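Local coordinates for flavin reductase domain protein, FMN-binding (Shewanella baltica, PDB 3HMZ), which binds flavin mononucleotide and probably acts as an NAD(P)-dependent oxidoreductase of the flavoredoxin family, at residues T31-A36 with D42-A47; M67-E72 with S100-A105. One frame throughout, in Å; residues are numbered along the deposited sequence. Where two conformers were deposited one is given.

Both contacts hold the same FMN. Contact 1 comes first along the chain and closes before contact 2 opens. It is the hairpin of strands 32-38 and 41-55, buried near the centre of the chain within an antiparallel sheet. Contact 2 lies at the surface. It brings the start of helix 69-77 against the loop between helices 90-96 and 107-111. The two centres are about 11 Å apart. The contacts also meet directly, with Asn43 and Met45 against Thr70, and Asn43 against Leu101. All four segments belong to the flavin reductase-like domain. The hairpin lines the isoalloxazine and the ribityl chain and gives the phosphate one bond, from Asn43, while contact 2 adds five further bonds to the phosphate.

Contact 1: T31-A36 with D42-A47; sequences TVLVSA and DNVMAA. With FMN (flavin mononucleotide), chain B.
Val34 and Met45 form a hydrogen-bonded antiparallel pair, with Val34 N 2.8 Å from Met45 O. The return bond runs from Met45 N to Val34 O. Val32 with Ala47 and Ala36 with Asn43 are paired in the same way. The bond from Ala47 N to Val32 O is almost straight, at 177° about the hydrogen. Leu33 with Ala46 and Ser35 with Val44 are the non-hydrogen-bonded pairs between them. Here CA-H...O contacts occur, as from Ser35 CA to Asn43 O at 3.2 Å.

The two strands make a beta hairpin in the antiparallel sheet of the FMN-binding split barrel. Apolar packing falls on both faces. On one, Val34 turns CG1 anti to its N (chi1 -175°), which places CG2 against Ala47 CB at 3.5 Å. Ile74 and Phe80 also pack on Val34. On the other face, Leu33 CB meets Val44 CG1 at 3.9 Å. Ser35 OG, on this same face, is bonded to Pro124 O and Gln83 NE2.

Strand 42-47 also binds the cofactor. Asn43 ND2 donates to FMN O1P at 2.8 Å, nearly straight at 173°. FMN O2' donates to Ala46 O at 2.8 Å, and Ala46 N gives the same hydroxyl a weak bond. Met45, a selenomethionine here, is bent at chi3, and its CE lies over the face of the pyrimidine ring, 3.3 Å from FMN C2. Ala46 CB sits over the same face of the flavin, at the dimethylbenzene ring.

Contact 2: M67-E72 with S100-A105; sequences MTKTRE and SLADDA. With FMN (flavin mononucleotide), chain B; EDO (1,2-ethanediol), chain J.
Ser100 OG has three hydrogen-bond partners. It donates to FMN O3P at 2.6 Å. It accepts from Ala102 N, which closes an ST turn. It also accepts from a water, which in turn donates to Met67 O at 2.6 Å and so bridges the two segments. A 1,2-ethanediol, probably from the crystallisation liquor, is the third partner of this water.

The phosphate is the main link between the segments. Lys69 N gives O3P a second bond, 2.9 Å long. Thr70 grips O2P twice, from its N and from OG1, the latter at 2.7 Å. Leu101 N meets O1P at 2.8 Å and almost straight, at 172°. Lys69 and Thr70 start a helix, and the positive end of its dipole probably favours the phosphate charge. Thr68 is the N-cap, its OG1 accepting from Arg71 N.

Direct side-chain contact rests on Lys69. CG is anti to the backbone N (chi1 -176°), which brings it within 4.0 Å of Leu101 CD2. The chain then bends at chi2 and chi3, and CE passes Ala102 CB at 4.0 Å. NZ ends on Glu72 OE1, a salt bridge of 3.1 Å that meets OE1 on its syn side but tilted 29° out of the carboxylate plane. With an alanine here, Glu72 would probably be left without its charged mate, and Leu101 CD2 and Ala102 CB would lose the lysine chain that packs on them.

The contact joins the start of that helix to the loop between helices 90-96 and 107-111. Strand 41-55 borders it: its Met45 packs on Thr68.

Contact 1: T31-A36 with D42-A47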
loop_
_atom_site.group_PDB
_atom_site.type_symbol
_atom_site.label_atom_id
_atom_site.label_comp_id
_atom_site.label_asym_id
_atom_site.label_seq_id
_atom_site.Cartn_x
_atom_site.Cartn_y
_atom_site.Cartn_z
ATOM N N THR A 31 -5.928 1.774 -3.433
ATOM C CA THR A 31 -6.914 2.217 -2.471
ATOM C C THR A 31 -8.081 1.229 -2.624
ATOM O O THR A 31 -8.404 0.806 -3.734
ATOM C CB THR A 31 -7.305 3.659 -2.752
ATOM O OG1 THR A 31 -6.157 4.473 -2.467
ATOM C CG2 THR A 31 -8.463 4.082 -1.921
ATOM N N VAL A 32 -8.654 0.822 -1.491
ATOM C CA VAL A 32 -9.702 -0.166 -1.463
ATOM C C VAL A 32 -10.991 0.360 -0.896
ATOM O O VAL A 32 -11.035 1.481 -0.367
ATOM C CB VAL A 32 -9.265 -1.417 -0.650
ATOM C CG1 VAL A 32 -7.933 -1.970 -1.188
ATOM C CG2 VAL A 32 -9.096 -1.099 0.844
ATOM N N LEU A 33 -12.042 -0.438 -1.056
ATOM C CA LEU A 33 -13.297 -0.215 -0.315
ATOM C C LEU A 33 -13.367 -1.299 0.760
ATOM O O LEU A 33 -13.100 -2.466 0.503
ATOM C CB LEU A 33 -14.537 -0.261 -1.205
ATOM C CG LEU A 33 -14.468 0.569 -2.469
ATOM C CD1 LEU A 33 -15.759 0.328 -3.262
ATOM C CD2 LEU A 33 -14.202 2.038 -2.218
ATOM N N VAL A 34 -13.710 -0.886 1.972
ATOM C CA VAL A 34 -13.915 -1.782 3.118
ATOM C C VAL A 34 -15.421 -1.871 3.323
ATOM O O VAL A 34 -16.104 -0.857 3.476
ATOM C CB VAL A 34 -13.255 -1.251 4.420
ATOM C CG1 VAL A 34 -13.390 -2.288 5.575
ATOM C CG2 VAL A 34 -11.776 -0.831 4.145
ATOM N N SER A 35 -15.953 -3.082 3.265
ATOM C CA SER A 35 -17.381 -3.286 3.566
ATOM C C SER A 35 -17.584 -4.253 4.712
ATOM O O SER A 35 -16.792 -5.183 4.928
ATOM C CB SER A 35 -18.119 -3.725 2.320
ATOM O OG SER A 35 -17.613 -4.962 1.856
ATOM N N ALA A 36 -18.713 -4.072 5.404
ATOM C CA ALA A 36 -19.013 -4.881 6.575
ATOM C C ALA A 36 -20.504 -4.834 6.855
ATOM O O ALA A 36 -21.198 -3.932 6.377
ATOM C CB ALA A 36 -18.181 -4.401 7.818
ATOM N N ASP A 42 -25.575 -2.938 6.346
ATOM C CA ASP A 42 -24.330 -2.933 5.566
ATOM C C ASP A 42 -23.724 -1.547 5.506
ATOM O O ASP A 42 -24.411 -0.526 5.566
ATOM C CB ASP A 42 -24.626 -3.425 4.135
ATOM C CG ASP A 42 -25.000 -4.888 4.083
ATOM O OD1 ASP A 42 -24.385 -5.680 4.799
ATOM O OD2 ASP A 42 -25.866 -5.281 3.280
ATOM N N ASN A 43 -22.407 -1.518 5.343
ATOM C CA ASN A 43 -21.718 -0.284 5.146
ATOM C C ASN A 43 -20.480 -0.492 4.281
ATOM O O ASN A 43 -19.978 -1.603 4.162
ATOM C CB ASN A 43 -21.295 0.385 6.449
ATOM C CG ASN A 43 -21.071 1.868 6.299
ATOM O OD1 ASN A 43 -21.546 2.499 5.350
ATOM N ND2 ASN A 43 -20.347 2.446 7.259
ATOM N N VAL A 44 -20.068 0.595 3.654
ATOM C CA VAL A 44 -18.875 0.638 2.816
ATOM C C VAL A 44 -18.169 1.987 3.105
ATOM O O VAL A 44 -18.812 3.022 3.159
ATOM C CB VAL A 44 -19.227 0.550 1.300
ATOM C CG1 VAL A 44 -17.928 0.594 0.415
ATOM C CG2 VAL A 44 -20.140 -0.658 0.979
HETATM N N MSE A 45 -16.844 1.946 3.230
HETATM C CA MSE A 45 -16.001 3.139 3.285
HETATM C C MSE A 45 -14.771 2.939 2.395
HETATM O O MSE A 45 -14.514 1.827 1.938
HETATM C CB MSE A 45 -15.541 3.447 4.716
HETATM C CG MSE A 45 -14.676 2.361 5.360
HETATM SE SE MSE A 45 -13.924 2.884 7.039
HETATM C CE MSE A 45 -12.083 3.138 6.544
ATOM N N ALA A 46 -14.043 4.028 2.163
ATOM C CA ALA A 46 -12.786 3.985 1.410
ATOM C C ALA A 46 -11.624 3.848 2.398
ATOM O O ALA A 46 -11.642 4.438 3.498
ATOM C CB ALA A 46 -12.595 5.215 0.555
ATOM N N ALA A 47 -10.628 3.048 2.026
ATOM C CA ALA A 47 -9.384 2.930 2.788
ATOM C C ALA A 47 -8.171 2.898 1.868
ATOM O O ALA A 47 -8.027 1.975 1.056
ATOM C CB ALA A 47 -9.361 1.700 3.722
HETATM N N1 FMN B . -10.376 6.172 6.778
HETATM C C2 FMN B . -9.675 5.244 7.511
HETATM O O2 FMN B . -10.013 5.022 8.674
HETATM N N3 FMN B . -8.630 4.565 6.914
HETATM C C4 FMN B . -8.228 4.794 5.634
HETATM O O4 FMN B . -7.247 4.147 5.180
HETATM C C4A FMN B . -8.940 5.760 4.905
HETATM N N5 FMN B . -8.610 6.040 3.591
HETATM C C5A FMN B . -9.409 6.835 2.783
HETATM C C6 FMN B . -9.158 6.960 1.408
HETATM C C7 FMN B . -9.945 7.775 0.600
HETATM C C7M FMN B . -9.676 7.882 -0.868
HETATM C C8 FMN B . -11.002 8.483 1.177
HETATM C C8M FMN B . -11.883 9.391 0.342
HETATM C C9 FMN B . -11.244 8.341 2.536
HETATM C C9A FMN B . -10.482 7.538 3.372
HETATM N N10 FMN B . -10.725 7.374 4.733
HETATM C C10 FMN B . -10.013 6.445 5.475
HETATM C "C1'" FMN B . -11.918 7.998 5.404
HETATM C "C2'" FMN B . -13.157 7.099 5.510
HETATM O "O2'" FMN B . -13.418 6.392 4.286
HETATM C "C3'" FMN B . -14.313 8.022 5.875
HETATM O "O3'" FMN B . -14.083 8.552 7.178
HETATM C "C4'" FMN B . -15.706 7.382 5.709
HETATM O "O4'" FMN B . -16.642 8.451 5.626
HETATM C "C5'" FMN B . -16.100 6.442 6.830
HETATM O "O5'" FMN B . -17.432 5.997 6.564
HETATM P P FMN B . -18.279 5.266 7.707
HETATM O O1P FMN B . -19.662 5.160 7.087
HETATM O O2P FMN B . -17.655 3.942 8.047
HETATM O O3P FMN B . -18.271 6.148 8.928
#

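Contact 2: M67-E72 with S100-A105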
loop_
_atom_site.group_PDB
_atom_site.type_symbol
_atom_site.label_atom_id
_atom_site.label_comp_id
_atom_site.label_asym_id
_atom_site.label_seq_id
_atom_site.Cartn_x
_atom_site.Cartn_y
_atom_site.Cartn_z
HETATM N N MSE A 67 -13.587 7.078 14.452
HETATM C CA MSE A 67 -14.802 7.819 14.066
HETATM C C MSE A 67 -15.662 7.037 13.065
HETATM O O MSE A 67 -16.811 7.411 12.812
HETATM C CB MSE A 67 -14.469 9.207 13.444
HETATM C CG MSE A 67 -14.066 9.234 11.899
HETATM SE SE MSE A 67 -13.681 10.949 10.976
HETATM C CE MSE A 67 -12.077 11.578 11.886
ATOM N N THR A 68 -15.111 5.978 12.464
ATOM C CA THR A 68 -15.866 5.311 11.397
ATOM C C THR A 68 -16.905 4.306 11.847
ATOM O O THR A 68 -16.669 3.514 12.763
ATOM C CB THR A 68 -14.947 4.638 10.356
ATOM O OG1 THR A 68 -14.289 3.495 10.902
ATOM C CG2 THR A 68 -13.952 5.596 9.765
ATOM N N LYS A 69 -18.068 4.352 11.200
ATOM C CA LYS A 69 -19.124 3.381 11.466
ATOM C C LYS A 69 -18.671 1.997 11.028
ATOM O O LYS A 69 -18.918 1.017 11.700
ATOM C CB LYS A 69 -20.448 3.777 10.802
ATOM C CG LYS A 69 -21.627 2.838 11.116
ATOM C CD LYS A 69 -21.979 2.745 12.607
ATOM C CE LYS A 69 -22.493 4.005 13.160
ATOM N NZ LYS A 69 -23.076 3.690 14.565
ATOM N N THR A 70 -17.918 1.928 9.931
ATOM C CA THR A 70 -17.419 0.626 9.464
ATOM C C THR A 70 -16.557 -0.083 10.516
ATOM O O THR A 70 -16.686 -1.285 10.708
ATOM C CB THR A 70 -16.676 0.759 8.109
ATOM O OG1 THR A 70 -17.518 1.426 7.183
ATOM C CG2 THR A 70 -16.348 -0.612 7.564
ATOM N N ARG A 71 -15.706 0.673 11.219
ATOM C CA ARG A 71 -14.905 0.079 12.297
ATOM C C ARG A 71 -15.805 -0.576 13.359
ATOM O O ARG A 71 -15.536 -1.698 13.826
ATOM C CB ARG A 71 -14.025 1.126 12.934
ATOM C CG ARG A 71 -13.312 0.621 14.158
ATOM C CD ARG A 71 -12.345 1.617 14.635
ATOM N NE ARG A 71 -11.804 1.225 15.946
ATOM C CZ ARG A 71 -10.594 1.521 16.402
ATOM N NH1 ARG A 71 -9.721 2.196 15.642
ATOM N NH2 ARG A 71 -10.221 1.114 17.631
ATOM N N GLU A 72 -16.858 0.141 13.727
ATOM C CA GLU A 72 -17.813 -0.405 14.717
ATOM C C GLU A 72 -18.381 -1.747 14.250
ATOM O O GLU A 72 -18.430 -2.724 15.000
ATOM C CB GLU A 72 -18.925 0.603 14.961
ATOM C CG GLU A 72 -19.983 0.178 15.986
ATOM C CD GLU A 72 -21.081 1.185 16.057
ATOM O OE1 GLU A 72 -20.739 2.381 16.204
ATOM O OE2 GLU A 72 -22.273 0.757 15.902
ATOM N N SER A 100 -20.376 9.524 6.268
ATOM C CA SER A 100 -20.493 8.431 7.232
ATOM C C SER A 100 -21.915 7.951 7.314
ATOM O O SER A 100 -22.873 8.759 7.288
ATOM C CB SER A 100 -20.059 8.856 8.648
ATOM O OG SER A 100 -20.213 7.777 9.600
ATOM N N LEU A 101 -22.063 6.636 7.421
ATOM C CA LEU A 101 -23.362 6.012 7.634
ATOM C C LEU A 101 -24.011 6.528 8.918
ATOM O O LEU A 101 -25.227 6.572 8.998
ATOM C CB LEU A 101 -23.229 4.493 7.709
ATOM C CG LEU A 101 -24.528 3.676 7.814
ATOM C CD1 LEU A 101 -25.400 3.844 6.582
ATOM C CD2 LEU A 101 -24.171 2.243 8.051
ATOM N N ALA A 102 -23.204 6.929 9.910
ATOM C CA ALA A 102 -23.768 7.508 11.159
ATOM C C ALA A 102 -24.631 8.764 10.882
ATOM O O ALA A 102 -25.558 9.070 11.664
ATOM C CB ALA A 102 -22.644 7.849 12.135
ATOM N N ASP A 103 -24.329 9.506 9.818
ATOM C CA ASP A 103 -25.041 10.734 9.452
ATOM C C ASP A 103 -26.182 10.575 8.474
ATOM O O ASP A 103 -26.980 11.496 8.335
ATOM C CB ASP A 103 -24.039 11.751 8.923
ATOM C CG ASP A 103 -22.968 12.090 9.951
ATOM O OD1 ASP A 103 -23.325 12.327 11.117
ATOM O OD2 ASP A 103 -21.773 12.131 9.599
ATOM N N ASP A 104 -26.272 9.431 7.782
ATOM C CA ASP A 104 -27.359 9.197 6.830
ATOM C C ASP A 104 -27.473 7.720 6.608
ATOM O O ASP A 104 -26.589 7.113 5.994
ATOM C CB ASP A 104 -27.133 9.938 5.510
ATOM C CG ASP A 104 -28.389 9.955 4.590
ATOM O OD1 ASP A 104 -29.229 9.068 4.671
ATOM O OD2 ASP A 104 -28.535 10.890 3.779
ATOM N N ALA A 105 -28.574 7.131 7.070
ATOM C CA ALA A 105 -28.857 5.697 6.895
ATOM C C ALA A 105 -28.903 5.263 5.431
ATOM O O ALA A 105 -28.729 4.098 5.156
ATOM C CB ALA A 105 -30.183 5.345 7.564
HETATM N N1 FMN B . -10.376 6.172 6.778
HETATM C C2 FMN B . -9.675 5.244 7.511
HETATM O O2 FMN B . -10.013 5.022 8.674
HETATM N N3 FMN B . -8.630 4.565 6.914
HETATM C C4 FMN B . -8.228 4.794 5.634
HETATM O O4 FMN B . -7.247 4.147 5.180
HETATM C C4A FMN B . -8.940 5.760 4.905
HETATM N N5 FMN B . -8.610 6.040 3.591
HETATM C C5A FMN B . -9.409 6.835 2.783
HETATM C C6 FMN B . -9.158 6.960 1.408
HETATM C C7 FMN B . -9.945 7.775 0.600
HETATM C C7M FMN B . -9.676 7.882 -0.868
HETATM C C8 FMN B . -11.002 8.483 1.177
HETATM C C8M FMN B . -11.883 9.391 0.342
HETATM C C9 FMN B . -11.244 8.341 2.536
HETATM C C9A FMN B . -10.482 7.538 3.372
HETATM N N10 FMN B . -10.725 7.374 4.733
HETATM C C10 FMN B . -10.013 6.445 5.475
HETATM C "C1'" FMN B . -11.918 7.998 5.404
HETATM C "C2'" FMN B . -13.157 7.099 5.510
HETATM O "O2'" FMN B . -13.418 6.392 4.286
HETATM C "C3'" FMN B . -14.313 8.022 5.875
HETATM O "O3'" FMN B . -14.083 8.552 7.178
HETATM C "C4'" FMN B . -15.706 7.382 5.709
HETATM O "O4'" FMN B . -16.642 8.451 5.626
HETATM C "C5'" FMN B . -16.100 6.442 6.830
HETATM O "O5'" FMN B . -17.432 5.997 6.564
HETATM P P FMN B . -18.279 5.266 7.707
HETATM O O1P FMN B . -19.662 5.160 7.087
HETATM O O2P FMN B . -17.655 3.942 8.047
HETATM O O3P FMN B . -18.271 6.148 8.928
HETATM C C1 EDO J . -18.545 6.076 16.285
HETATM O O1 EDO J . -18.268 7.456 15.985
HETATM C C2 EDO J . -18.932 5.327 15.011
HETATM O O2 EDO J . -19.913 6.061 14.233
HETATM O O HOH W 1 -19.363 7.821 12.239
#